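Local coordinates for protein N-terminal acetyltransferase B complex subunit MDM20 (Candida albicans, PDB 5K04) that serves as the non-catalytic subunit of the NatB N-terminal acetyltransferase complex, probably as a helical-repeat scaffold for its catalytic partner NAT3, at residues E66-Y71 / Y98-K103; L114-N119 / F126-R131; R438-E443 / I496-R501. All blocks are in the same frame, centred on the assembly; numbering follows the deposited sequence.

Followed from the N terminus, the three contacts come in series: none nests within or crosses another. Contact 1 closes a loop of 26 mostly helical residues, bringing the end of helix 58-69 to helix 91-104 with helix 75-87 between them in sequence. Contact 2 follows almost at once and closes a short turn of six residues, pairing helix 109-120 with helix 126-138. The two sites touch: the Y98 ring stacks on W116, and E99 and R131 make a long, weak ion pair. Contact 3 spans 52 residues, many of them in the long helix 456-485, and joins 438-443 to helix 489-503; F126 of contact 2 packs on I496 and K500, which links contacts 2 and 3.

Contact 1 (E66-Y71 / Y98-K103); sequences ELLNRY and YENAIK
The side chains of Y71 and N100 meet where the chain comes off helix 58-69 against the flank of helix 91-104; the nearest alpha carbons are Y71 CA and A101 CA, 6.4 Å apart. This is a join between two helices separated by one other, helix 75-87, in an alpha-helical array of the kind seen in TPR-like solenoids. Y71 is the first residue to leave helical phi/psi, with a positive phi of 62°, the left-handed region common at helix ends. N69 O lies 3.3 Å above the plane of its ring, over the centre. From the other helix, N100 starts toward Y71, and with CG anti to its carbonyl carbon (chi1 -73°) its amide comes to the ring edge. ND2 lies there near the ring plane, and the amide plane is turned 71° from that of the ring, so the two flat groups are not stacked. L68, held as well by E93 and V97, completes the small patch: its side chain runs at about a right angle to that of N100. The amide nitrogen is thus shared as a packing surface, with N100 ND2 3.5 Å from Y71 CE1 and 3.8 Å from L68 CD1.

Contact 2 (L114-N119 / F126-R131); sequences LSWFDN and FKVFNR
F117 and F129 form the centre of a buried, largely apolar contact between two consecutive helices, 109-120 and 126-138, joined by a short turn. The two segment axes run nearly antiparallel, at 161°, and approach to 10.2 Å; F117 CA and F129 CA, 6.7 Å apart, are the nearest alpha carbons across the contact. The rings of this pair are T-shaped. F117 turns an edge to one face of F129, with planes 82° apart and centroids separated by 5.1 Å. F117 CE1 does the touching: it stands over the F129 ring, displaced toward the rim, and lies 3.4 Å from F129 CE2. The side chains leave their helices differently, F117 with CG anti to its backbone nitrogen and F129 with CG anti to its carbonyl carbon, and this brings both rings to the same side of the helix pair. Such a tightly connected antiparallel pair is a helical hairpin, of the kind from which TPR-like alpha solenoids are built, consistent with the TPR-like character of this family. F117 also meets F133, one turn on along the second helix, and, edge-to-face, F484 of the long helix 456-485, through which the aromatic cluster reaches into a later part of the chain. W116 fills the interface on another side, its indole extending across to the second helix. There V128 CG1 lies 4.2 Å from W116 NE1, an approach oblique to the indole plane. At the far end of the ring system W116 CH2 is 4.2 Å from R131 CG, so R131 contributes its aliphatic stem, while its NE is hydrogen-bonded to S95 on helix 91-104.

Contact 3 (R438-E443 / I496-R501); sequences RMTQHE and INFSKR
T440 and F498 belong to a part of the MDM20 subunit that faces the catalytic chain NAT3. The contact is slight, burying 81 Å² in all, and the backbones stay well apart: T440 CA and F498 CA are 10.6 Å from each other, and E443 CA and R501 CA 10.1 Å. Side chains therefore bridge the gap. F498 has CG anti to its backbone nitrogen (chi1 -169°) and reaches out from helix 489-503, while T440, from the segment 438-443, approaches from the opposite direction. They meet at the far end of the ring. T440 OG1 lies in the ring plane at its edge, 4.0 Å from F498 CZ, and the methyl touches the same carbon, with T440 CG2 to F498 CZ at 4.1 Å. One turn further on, E443 OE2 and R501 O, both acceptors, sit 4.4 Å apart and do not bond each other. Here N549 supplies the link: its ND2 donates to E443 OE2 and its OD1 accepts from R501 NE, so a single amide spans both helices. The other carboxylate oxygen, E443 OE1, is gripped by S505 and Y469, which would be expected to stabilise a buried negative charge. On the side of the neighbouring subunit, F13 of NAT3 stacks on F498, E10 of NAT3 makes a salt bridge with R501, and V29 of NAT3 packs on T440. The arrangement is that of a subunit interface, in which helices from separate parts of a helical scaffold are brought together to hold a partner chain.

Contact 1 (E66-Y71 / Y98-K103)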
loop_
_atom_site.group_PDB
_atom_site.type_symbol
_atom_site.label_atom_id
_atom_site.label_comp_id
_atom_site.label_asym_id
_atom_site.label_seq_id
_atom_site.Cartn_x
_atom_site.Cartn_y
_atom_site.Cartn_z
ATOM N N GLU A 66 33.081 15.311 22.660
ATOM C CA GLU A 66 34.496 15.648 22.564
ATOM C C GLU A 66 34.982 15.562 21.120
ATOM O O GLU A 66 35.718 16.438 20.653
ATOM C CB GLU A 66 35.300 14.717 23.477
ATOM C CG GLU A 66 36.797 14.968 23.503
ATOM C CD GLU A 66 37.500 14.170 24.590
ATOM O OE1 GLU A 66 36.873 13.242 25.151
ATOM O OE2 GLU A 66 38.676 14.475 24.891
ATOM N N LEU A 67 34.561 14.523 20.392
ATOM C CA LEU A 67 34.963 14.372 18.994
ATOM C C LEU A 67 34.387 15.480 18.120
ATOM O O LEU A 67 35.070 15.994 17.224
ATOM C CB LEU A 67 34.514 13.017 18.460
ATOM C CG LEU A 67 35.132 11.734 18.999
ATOM C CD1 LEU A 67 34.340 10.590 18.432
ATOM C CD2 LEU A 67 36.588 11.623 18.586
ATOM N N LEU A 68 33.128 15.844 18.356
ATOM C CA LEU A 68 32.470 16.853 17.536
ATOM C C LEU A 68 33.264 18.151 17.508
ATOM O O LEU A 68 33.428 18.769 16.449
ATOM C CB LEU A 68 31.053 17.084 18.063
ATOM C CG LEU A 68 30.244 18.254 17.522
ATOM C CD1 LEU A 68 30.236 18.252 15.996
ATOM C CD2 LEU A 68 28.825 18.170 18.057
ATOM N N ASN A 69 33.789 18.564 18.662
ATOM C CA ASN A 69 34.479 19.845 18.752
ATOM C C ASN A 69 35.821 19.841 18.031
ATOM O O ASN A 69 36.343 20.915 17.720
ATOM C CB ASN A 69 34.658 20.225 20.216
ATOM C CG ASN A 69 33.339 20.291 20.957
ATOM O OD1 ASN A 69 32.348 20.811 20.445
ATOM N ND2 ASN A 69 33.317 19.749 22.170
ATOM N N ARG A 70 36.384 18.667 17.746
ATOM C CA ARG A 70 37.613 18.581 16.970
ATOM C C ARG A 70 37.373 18.751 15.478
ATOM O O ARG A 70 38.331 18.680 14.704
ATOM C CB ARG A 70 38.324 17.260 17.248
ATOM C CG ARG A 70 38.719 17.066 18.718
ATOM C CD ARG A 70 39.389 15.706 18.942
ATOM N NE ARG A 70 39.746 15.474 20.348
ATOM C CZ ARG A 70 40.897 15.852 20.897
ATOM N NH1 ARG A 70 41.806 16.489 20.168
ATOM N NH2 ARG A 70 41.140 15.588 22.181
ATOM N N TYR A 71 36.116 18.968 15.067
ATOM C CA TYR A 71 35.702 19.274 13.695
ATOM C C TYR A 71 35.986 18.231 12.614
ATOM O O TYR A 71 36.581 18.536 11.572
ATOM C CB TYR A 71 36.156 20.687 13.321
ATOM C CG TYR A 71 35.567 21.710 14.274
ATOM C CD1 TYR A 71 34.263 21.578 14.723
ATOM C CD2 TYR A 71 36.323 22.775 14.762
ATOM C CE1 TYR A 71 33.713 22.490 15.607
ATOM C CE2 TYR A 71 35.780 23.695 15.654
ATOM C CZ TYR A 71 34.473 23.548 16.070
ATOM O OH TYR A 71 33.918 24.452 16.949
ATOM N N TYR A 98 27.825 18.122 10.427
ATOM C CA TYR A 98 27.902 18.471 9.014
ATOM C C TYR A 98 28.097 19.972 8.825
ATOM O O TYR A 98 28.933 20.395 8.016
ATOM C CB TYR A 98 26.640 17.999 8.299
ATOM C CG TYR A 98 26.588 16.524 7.942
ATOM C CD1 TYR A 98 27.206 16.049 6.797
ATOM C CD2 TYR A 98 25.864 15.619 8.713
ATOM C CE1 TYR A 98 27.140 14.704 6.444
ATOM C CE2 TYR A 98 25.784 14.278 8.361
ATOM C CZ TYR A 98 26.430 13.828 7.226
ATOM O OH TYR A 98 26.366 12.501 6.868
ATOM N N GLU A 99 27.334 20.789 9.567
ATOM C CA GLU A 99 27.423 22.243 9.431
ATOM C C GLU A 99 28.821 22.744 9.757
ATOM O O GLU A 99 29.348 23.633 9.078
ATOM C CB GLU A 99 26.403 22.931 10.338
ATOM C CG GLU A 99 24.952 22.593 10.053
ATOM C CD GLU A 99 23.989 23.314 10.981
ATOM O OE1 GLU A 99 24.064 24.556 11.076
ATOM O OE2 GLU A 99 23.168 22.634 11.629
ATOM N N ASN A 100 29.430 22.195 10.807
ATOM C CA ASN A 100 30.788 22.592 11.152
ATOM C C ASN A 100 31.756 22.235 10.034
ATOM O O ASN A 100 32.665 23.010 9.719
ATOM C CB ASN A 100 31.209 21.939 12.471
ATOM C CG ASN A 100 30.526 22.567 13.688
ATOM O OD1 ASN A 100 30.084 23.717 13.648
ATOM N ND2 ASN A 100 30.436 21.805 14.772
ATOM N N ALA A 101 31.558 21.073 9.404
ATOM C CA ALA A 101 32.443 20.655 8.319
ATOM C C ALA A 101 32.280 21.548 7.094
ATOM O O ALA A 101 33.267 21.924 6.452
ATOM C CB ALA A 101 32.173 19.193 7.956
ATOM N N ILE A 102 31.036 21.883 6.749
ATOM C CA ILE A 102 30.772 22.782 5.630
ATOM C C ILE A 102 31.351 24.162 5.905
ATOM O O ILE A 102 31.959 24.789 5.026
ATOM C CB ILE A 102 29.260 22.853 5.374
ATOM C CG1 ILE A 102 28.737 21.493 4.929
ATOM C CG2 ILE A 102 28.942 23.934 4.359
ATOM C CD1 ILE A 102 27.239 21.355 5.098
ATOM N N LYS A 103 31.148 24.665 7.124
ATOM C CA LYS A 103 31.724 25.946 7.518
ATOM C C LYS A 103 33.248 25.927 7.406
ATOM O O LYS A 103 33.849 26.859 6.858
ATOM C CB LYS A 103 31.266 26.286 8.943
ATOM C CG LYS A 103 31.682 27.672 9.458
ATOM C CD LYS A 103 31.117 27.968 10.861
ATOM C CE LYS A 103 31.547 29.346 11.372
ATOM N NZ LYS A 103 31.045 29.659 12.748
#

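Contact 2 (L114-N119 / F126-R131)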
loop_
_atom_site.group_PDB
_atom_site.type_symbol
_atom_site.label_atom_id
_atom_site.label_comp_id
_atom_site.label_asym_id
_atom_site.label_seq_id
_atom_site.Cartn_x
_atom_site.Cartn_y
_atom_site.Cartn_z
ATOM N N LEU A 114 25.361 16.225 0.023
ATOM C CA LEU A 114 24.698 15.087 -0.623
ATOM C C LEU A 114 24.750 13.836 0.245
ATOM O O LEU A 114 23.791 13.057 0.267
ATOM C CB LEU A 114 25.317 14.808 -1.999
ATOM C CG LEU A 114 25.085 15.922 -3.037
ATOM C CD1 LEU A 114 25.693 15.589 -4.395
ATOM C CD2 LEU A 114 23.604 16.288 -3.181
ATOM N N SER A 115 25.867 13.614 0.952
ATOM C CA SER A 115 25.939 12.529 1.936
ATOM C C SER A 115 24.936 12.758 3.067
ATOM O O SER A 115 24.162 11.866 3.424
ATOM C CB SER A 115 27.374 12.427 2.475
ATOM O OG SER A 115 27.459 11.655 3.656
ATOM N N TRP A 116 24.953 13.971 3.640
ATOM C CA TRP A 116 23.967 14.409 4.622
ATOM C C TRP A 116 22.545 14.120 4.158
ATOM O O TRP A 116 21.720 13.599 4.913
ATOM C CB TRP A 116 24.151 15.911 4.855
ATOM C CG TRP A 116 23.511 16.443 6.072
ATOM C CD1 TRP A 116 22.801 15.740 7.004
ATOM C CD2 TRP A 116 23.531 17.805 6.521
ATOM N NE1 TRP A 116 22.376 16.582 8.003
ATOM C CE2 TRP A 116 22.805 17.856 7.725
ATOM C CE3 TRP A 116 24.072 18.985 6.006
ATOM C CZ2 TRP A 116 22.612 19.044 8.428
ATOM C CZ3 TRP A 116 23.889 20.165 6.706
ATOM C CH2 TRP A 116 23.167 20.188 7.907
ATOM N N PHE A 117 22.245 14.470 2.909
ATOM C CA PHE A 117 20.891 14.339 2.391
ATOM C C PHE A 117 20.535 12.876 2.155
ATOM O O PHE A 117 19.468 12.415 2.571
ATOM C CB PHE A 117 20.767 15.162 1.103
ATOM C CG PHE A 117 19.480 14.959 0.358
ATOM C CD1 PHE A 117 18.259 15.285 0.939
ATOM C CD2 PHE A 117 19.492 14.462 -0.933
ATOM C CE1 PHE A 117 17.071 15.095 0.244
ATOM C CE2 PHE A 117 18.313 14.278 -1.636
ATOM C CZ PHE A 117 17.098 14.595 -1.045
ATOM N N ASP A 118 21.432 12.133 1.496
ATOM C CA ASP A 118 21.188 10.720 1.213
ATOM C C ASP A 118 20.991 9.926 2.493
ATOM O O ASP A 118 20.159 9.018 2.545
ATOM C CB ASP A 118 22.341 10.140 0.401
ATOM C CG ASP A 118 22.371 10.676 -1.015
ATOM O OD1 ASP A 118 21.461 11.456 -1.373
ATOM O OD2 ASP A 118 23.289 10.320 -1.773
ATOM N N ASN A 119 21.744 10.259 3.538
ATOM C CA ASN A 119 21.591 9.582 4.814
ATOM C C ASN A 119 20.365 10.068 5.571
ATOM O O ASN A 119 19.844 9.334 6.410
ATOM C CB ASN A 119 22.856 9.769 5.659
ATOM C CG ASN A 119 24.068 9.014 5.081
ATOM O OD1 ASN A 119 25.140 9.581 4.886
ATOM N ND2 ASN A 119 23.886 7.730 4.811
ATOM N N PHE A 126 11.886 17.515 7.297
ATOM C CA PHE A 126 11.900 18.533 6.249
ATOM C C PHE A 126 12.665 19.786 6.663
ATOM O O PHE A 126 13.067 20.563 5.790
ATOM C CB PHE A 126 10.465 18.904 5.846
ATOM C CG PHE A 126 9.687 17.775 5.218
ATOM C CD1 PHE A 126 10.287 16.907 4.328
ATOM C CD2 PHE A 126 8.345 17.593 5.520
ATOM C CE1 PHE A 126 9.560 15.871 3.753
ATOM C CE2 PHE A 126 7.616 16.561 4.948
ATOM C CZ PHE A 126 8.222 15.704 4.066
ATOM N N LYS A 127 12.842 20.014 7.971
ATOM C CA LYS A 127 13.716 21.093 8.431
ATOM C C LYS A 127 15.169 20.786 8.116
ATOM O O LYS A 127 15.957 21.703 7.860
ATOM C CB LYS A 127 13.539 21.325 9.940
ATOM C CG LYS A 127 12.403 22.270 10.288
ATOM C CD LYS A 127 11.977 22.162 11.743
ATOM C CE LYS A 127 10.702 22.967 11.994
ATOM N NZ LYS A 127 10.127 22.705 13.343
ATOM N N VAL A 128 15.528 19.498 8.130
ATOM C CA VAL A 128 16.867 19.074 7.742
ATOM C C VAL A 128 17.043 19.176 6.228
ATOM O O VAL A 128 18.035 19.736 5.751
ATOM C CB VAL A 128 17.143 17.654 8.265
ATOM C CG1 VAL A 128 18.275 17.018 7.506
ATOM C CG2 VAL A 128 17.488 17.719 9.741
ATOM N N PHE A 129 16.079 18.655 5.452
ATOM C CA PHE A 129 16.123 18.815 4.001
ATOM C C PHE A 129 16.360 20.273 3.633
ATOM O O PHE A 129 17.247 20.599 2.837
ATOM C CB PHE A 129 14.811 18.343 3.361
ATOM C CG PHE A 129 14.688 16.854 3.201
ATOM C CD1 PHE A 129 15.019 15.990 4.231
ATOM C CD2 PHE A 129 14.179 16.319 2.021
ATOM C CE1 PHE A 129 14.877 14.617 4.083
ATOM C CE2 PHE A 129 14.036 14.948 1.860
ATOM C CZ PHE A 129 14.387 14.096 2.896
ATOM N N ASN A 130 15.550 21.164 4.212
ATOM C CA ASN A 130 15.624 22.581 3.906
ATOM C C ASN A 130 16.930 23.186 4.410
ATOM O O ASN A 130 17.505 24.064 3.759
ATOM C CB ASN A 130 14.418 23.288 4.525
ATOM C CG ASN A 130 14.530 24.783 4.460
ATOM O OD1 ASN A 130 15.106 25.417 5.343
ATOM N ND2 ASN A 130 13.981 25.362 3.396
ATOM N N ARG A 131 17.414 22.716 5.560
ATOM C CA ARG A 131 18.714 23.161 6.038
ATOM C C ARG A 131 19.836 22.683 5.120
ATOM O O ARG A 131 20.758 23.444 4.811
ATOM C CB ARG A 131 18.946 22.682 7.473
ATOM C CG ARG A 131 20.248 23.210 8.069
ATOM C CD ARG A 131 20.078 23.625 9.530
ATOM N NE ARG A 131 19.830 22.489 10.414
ATOM C CZ ARG A 131 18.698 22.281 11.079
ATOM N NH1 ARG A 131 17.691 23.139 10.976
ATOM N NH2 ARG A 131 18.578 21.213 11.853
#

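Contact 3 (R438-E443 / I496-R501)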
loop_
_atom_site.group_PDB
_atom_site.type_symbol
_atom_site.label_atom_id
_atom_site.label_comp_id
_atom_site.label_asym_id
_atom_site.label_seq_id
_atom_site.Cartn_x
_atom_site.Cartn_y
_atom_site.Cartn_z
ATOM N N ARG A 438 2.212 -9.614 -5.581
ATOM C CA ARG A 438 3.647 -9.413 -5.531
ATOM C C ARG A 438 3.922 -7.956 -5.200
ATOM O O ARG A 438 3.090 -7.074 -5.436
ATOM C CB ARG A 438 4.323 -9.821 -6.849
ATOM C CG ARG A 438 4.064 -8.872 -7.994
ATOM C CD ARG A 438 4.819 -9.287 -9.249
ATOM N NE ARG A 438 6.263 -9.301 -9.049
ATOM C CZ ARG A 438 7.067 -8.254 -9.223
ATOM N NH1 ARG A 438 6.574 -7.084 -9.608
ATOM N NH2 ARG A 438 8.373 -8.382 -9.003
ATOM N N MET A 439 5.097 -7.722 -4.617
ATOM C CA MET A 439 5.602 -6.377 -4.344
ATOM C C MET A 439 4.563 -5.592 -3.533
ATOM O O MET A 439 4.100 -6.083 -2.494
ATOM C CB MET A 439 6.040 -5.763 -5.678
ATOM C CG MET A 439 7.436 -6.336 -6.157
ATOM S SD MET A 439 8.682 -6.041 -4.889
ATOM C CE MET A 439 9.910 -7.218 -5.361
ATOM N N THR A 440 4.180 -4.386 -3.956
ATOM C CA THR A 440 3.395 -3.500 -3.108
ATOM C C THR A 440 2.051 -4.111 -2.695
ATOM O O THR A 440 1.510 -3.768 -1.635
ATOM C CB THR A 440 3.199 -2.172 -3.835
ATOM O OG1 THR A 440 4.487 -1.630 -4.136
ATOM C CG2 THR A 440 2.375 -1.169 -2.982
ATOM N N GLN A 441 1.522 -5.051 -3.480
ATOM C CA GLN A 441 0.280 -5.711 -3.082
ATOM C C GLN A 441 0.433 -6.464 -1.760
ATOM O O GLN A 441 -0.550 -6.627 -1.033
ATOM C CB GLN A 441 -0.185 -6.649 -4.187
ATOM C CG GLN A 441 -0.432 -5.958 -5.521
ATOM C CD GLN A 441 -1.015 -6.908 -6.544
ATOM O OE1 GLN A 441 -0.412 -7.930 -6.870
ATOM N NE2 GLN A 441 -2.212 -6.598 -7.028
ATOM N N HIS A 442 1.649 -6.923 -1.422
ATOM C CA HIS A 442 1.848 -7.526 -0.101
ATOM C C HIS A 442 1.582 -6.514 1.003
ATOM O O HIS A 442 1.010 -6.855 2.038
ATOM C CB HIS A 442 3.261 -8.091 0.048
ATOM C CG HIS A 442 3.546 -9.273 -0.822
ATOM N ND1 HIS A 442 2.791 -10.423 -0.785
ATOM C CD2 HIS A 442 4.520 -9.493 -1.737
ATOM C CE1 HIS A 442 3.285 -11.302 -1.641
ATOM N NE2 HIS A 442 4.338 -10.763 -2.228
ATOM N N GLU A 443 1.972 -5.249 0.789
ATOM C CA GLU A 443 1.746 -4.243 1.822
ATOM C C GLU A 443 0.256 -3.998 2.032
ATOM O O GLU A 443 -0.171 -3.718 3.159
ATOM C CB GLU A 443 2.495 -2.949 1.475
ATOM C CG GLU A 443 1.978 -1.701 2.172
ATOM C CD GLU A 443 2.351 -1.618 3.641
ATOM O OE1 GLU A 443 3.259 -2.358 4.081
ATOM O OE2 GLU A 443 1.739 -0.788 4.346
ATOM N N ILE A 496 8.179 10.673 -1.631
ATOM C CA ILE A 496 8.535 10.842 -0.228
ATOM C C ILE A 496 7.449 10.261 0.662
ATOM O O ILE A 496 7.728 9.494 1.597
ATOM C CB ILE A 496 8.789 12.334 0.056
ATOM C CG1 ILE A 496 10.043 12.804 -0.695
ATOM C CG2 ILE A 496 8.889 12.606 1.545
ATOM C CD1 ILE A 496 10.189 14.327 -0.779
ATOM N N ASN A 497 6.185 10.583 0.356
ATOM C CA ASN A 497 5.066 10.085 1.157
ATOM C C ASN A 497 4.931 8.577 1.040
ATOM O O ASN A 497 4.588 7.903 2.020
ATOM C CB ASN A 497 3.764 10.773 0.741
ATOM C CG ASN A 497 3.670 12.205 1.272
ATOM O OD1 ASN A 497 4.255 12.527 2.294
ATOM N ND2 ASN A 497 2.926 13.053 0.581
ATOM N N PHE A 498 5.181 8.038 -0.158
ATOM C CA PHE A 498 5.199 6.591 -0.342
ATOM C C PHE A 498 6.213 5.951 0.595
ATOM O O PHE A 498 5.896 5.008 1.328
ATOM C CB PHE A 498 5.527 6.258 -1.802
ATOM C CG PHE A 498 5.313 4.805 -2.167
ATOM C CD1 PHE A 498 6.331 3.882 -2.031
ATOM C CD2 PHE A 498 4.094 4.367 -2.658
ATOM C CE1 PHE A 498 6.136 2.545 -2.367
ATOM C CE2 PHE A 498 3.885 3.024 -2.993
ATOM C CZ PHE A 498 4.905 2.117 -2.852
ATOM N N SER A 499 7.446 6.471 0.578
ATOM C CA SER A 499 8.493 5.998 1.478
ATOM C C SER A 499 8.042 6.067 2.935
ATOM O O SER A 499 8.097 5.062 3.652
ATOM C CB SER A 499 9.766 6.823 1.262
ATOM O OG SER A 499 10.820 6.339 2.049
ATOM N N LYS A 500 7.586 7.254 3.383
ATOM C CA LYS A 500 7.096 7.428 4.759
ATOM C C LYS A 500 6.046 6.391 5.134
ATOM O O LYS A 500 6.063 5.848 6.246
ATOM C CB LYS A 500 6.469 8.806 4.944
ATOM C CG LYS A 500 7.388 9.997 4.997
ATOM C CD LYS A 500 6.631 11.168 5.621
ATOM C CE LYS A 500 7.154 12.515 5.161
ATOM N NZ LYS A 500 6.498 13.634 5.902
ATOM N N ARG A 501 5.087 6.145 4.237
ATOM C CA ARG A 501 4.006 5.232 4.572
ATOM C C ARG A 501 4.492 3.792 4.671
ATOM O O ARG A 501 3.831 2.968 5.310
ATOM C CB ARG A 501 2.880 5.374 3.547
ATOM C CG ARG A 501 2.102 6.687 3.714
ATOM C CD ARG A 501 1.126 6.960 2.576
ATOM N NE ARG A 501 0.066 5.958 2.494
ATOM C CZ ARG A 501 -0.974 6.024 1.660
ATOM N NH1 ARG A 501 -1.091 7.043 0.823
ATOM N NH2 ARG A 501 -1.887 5.064 1.650
#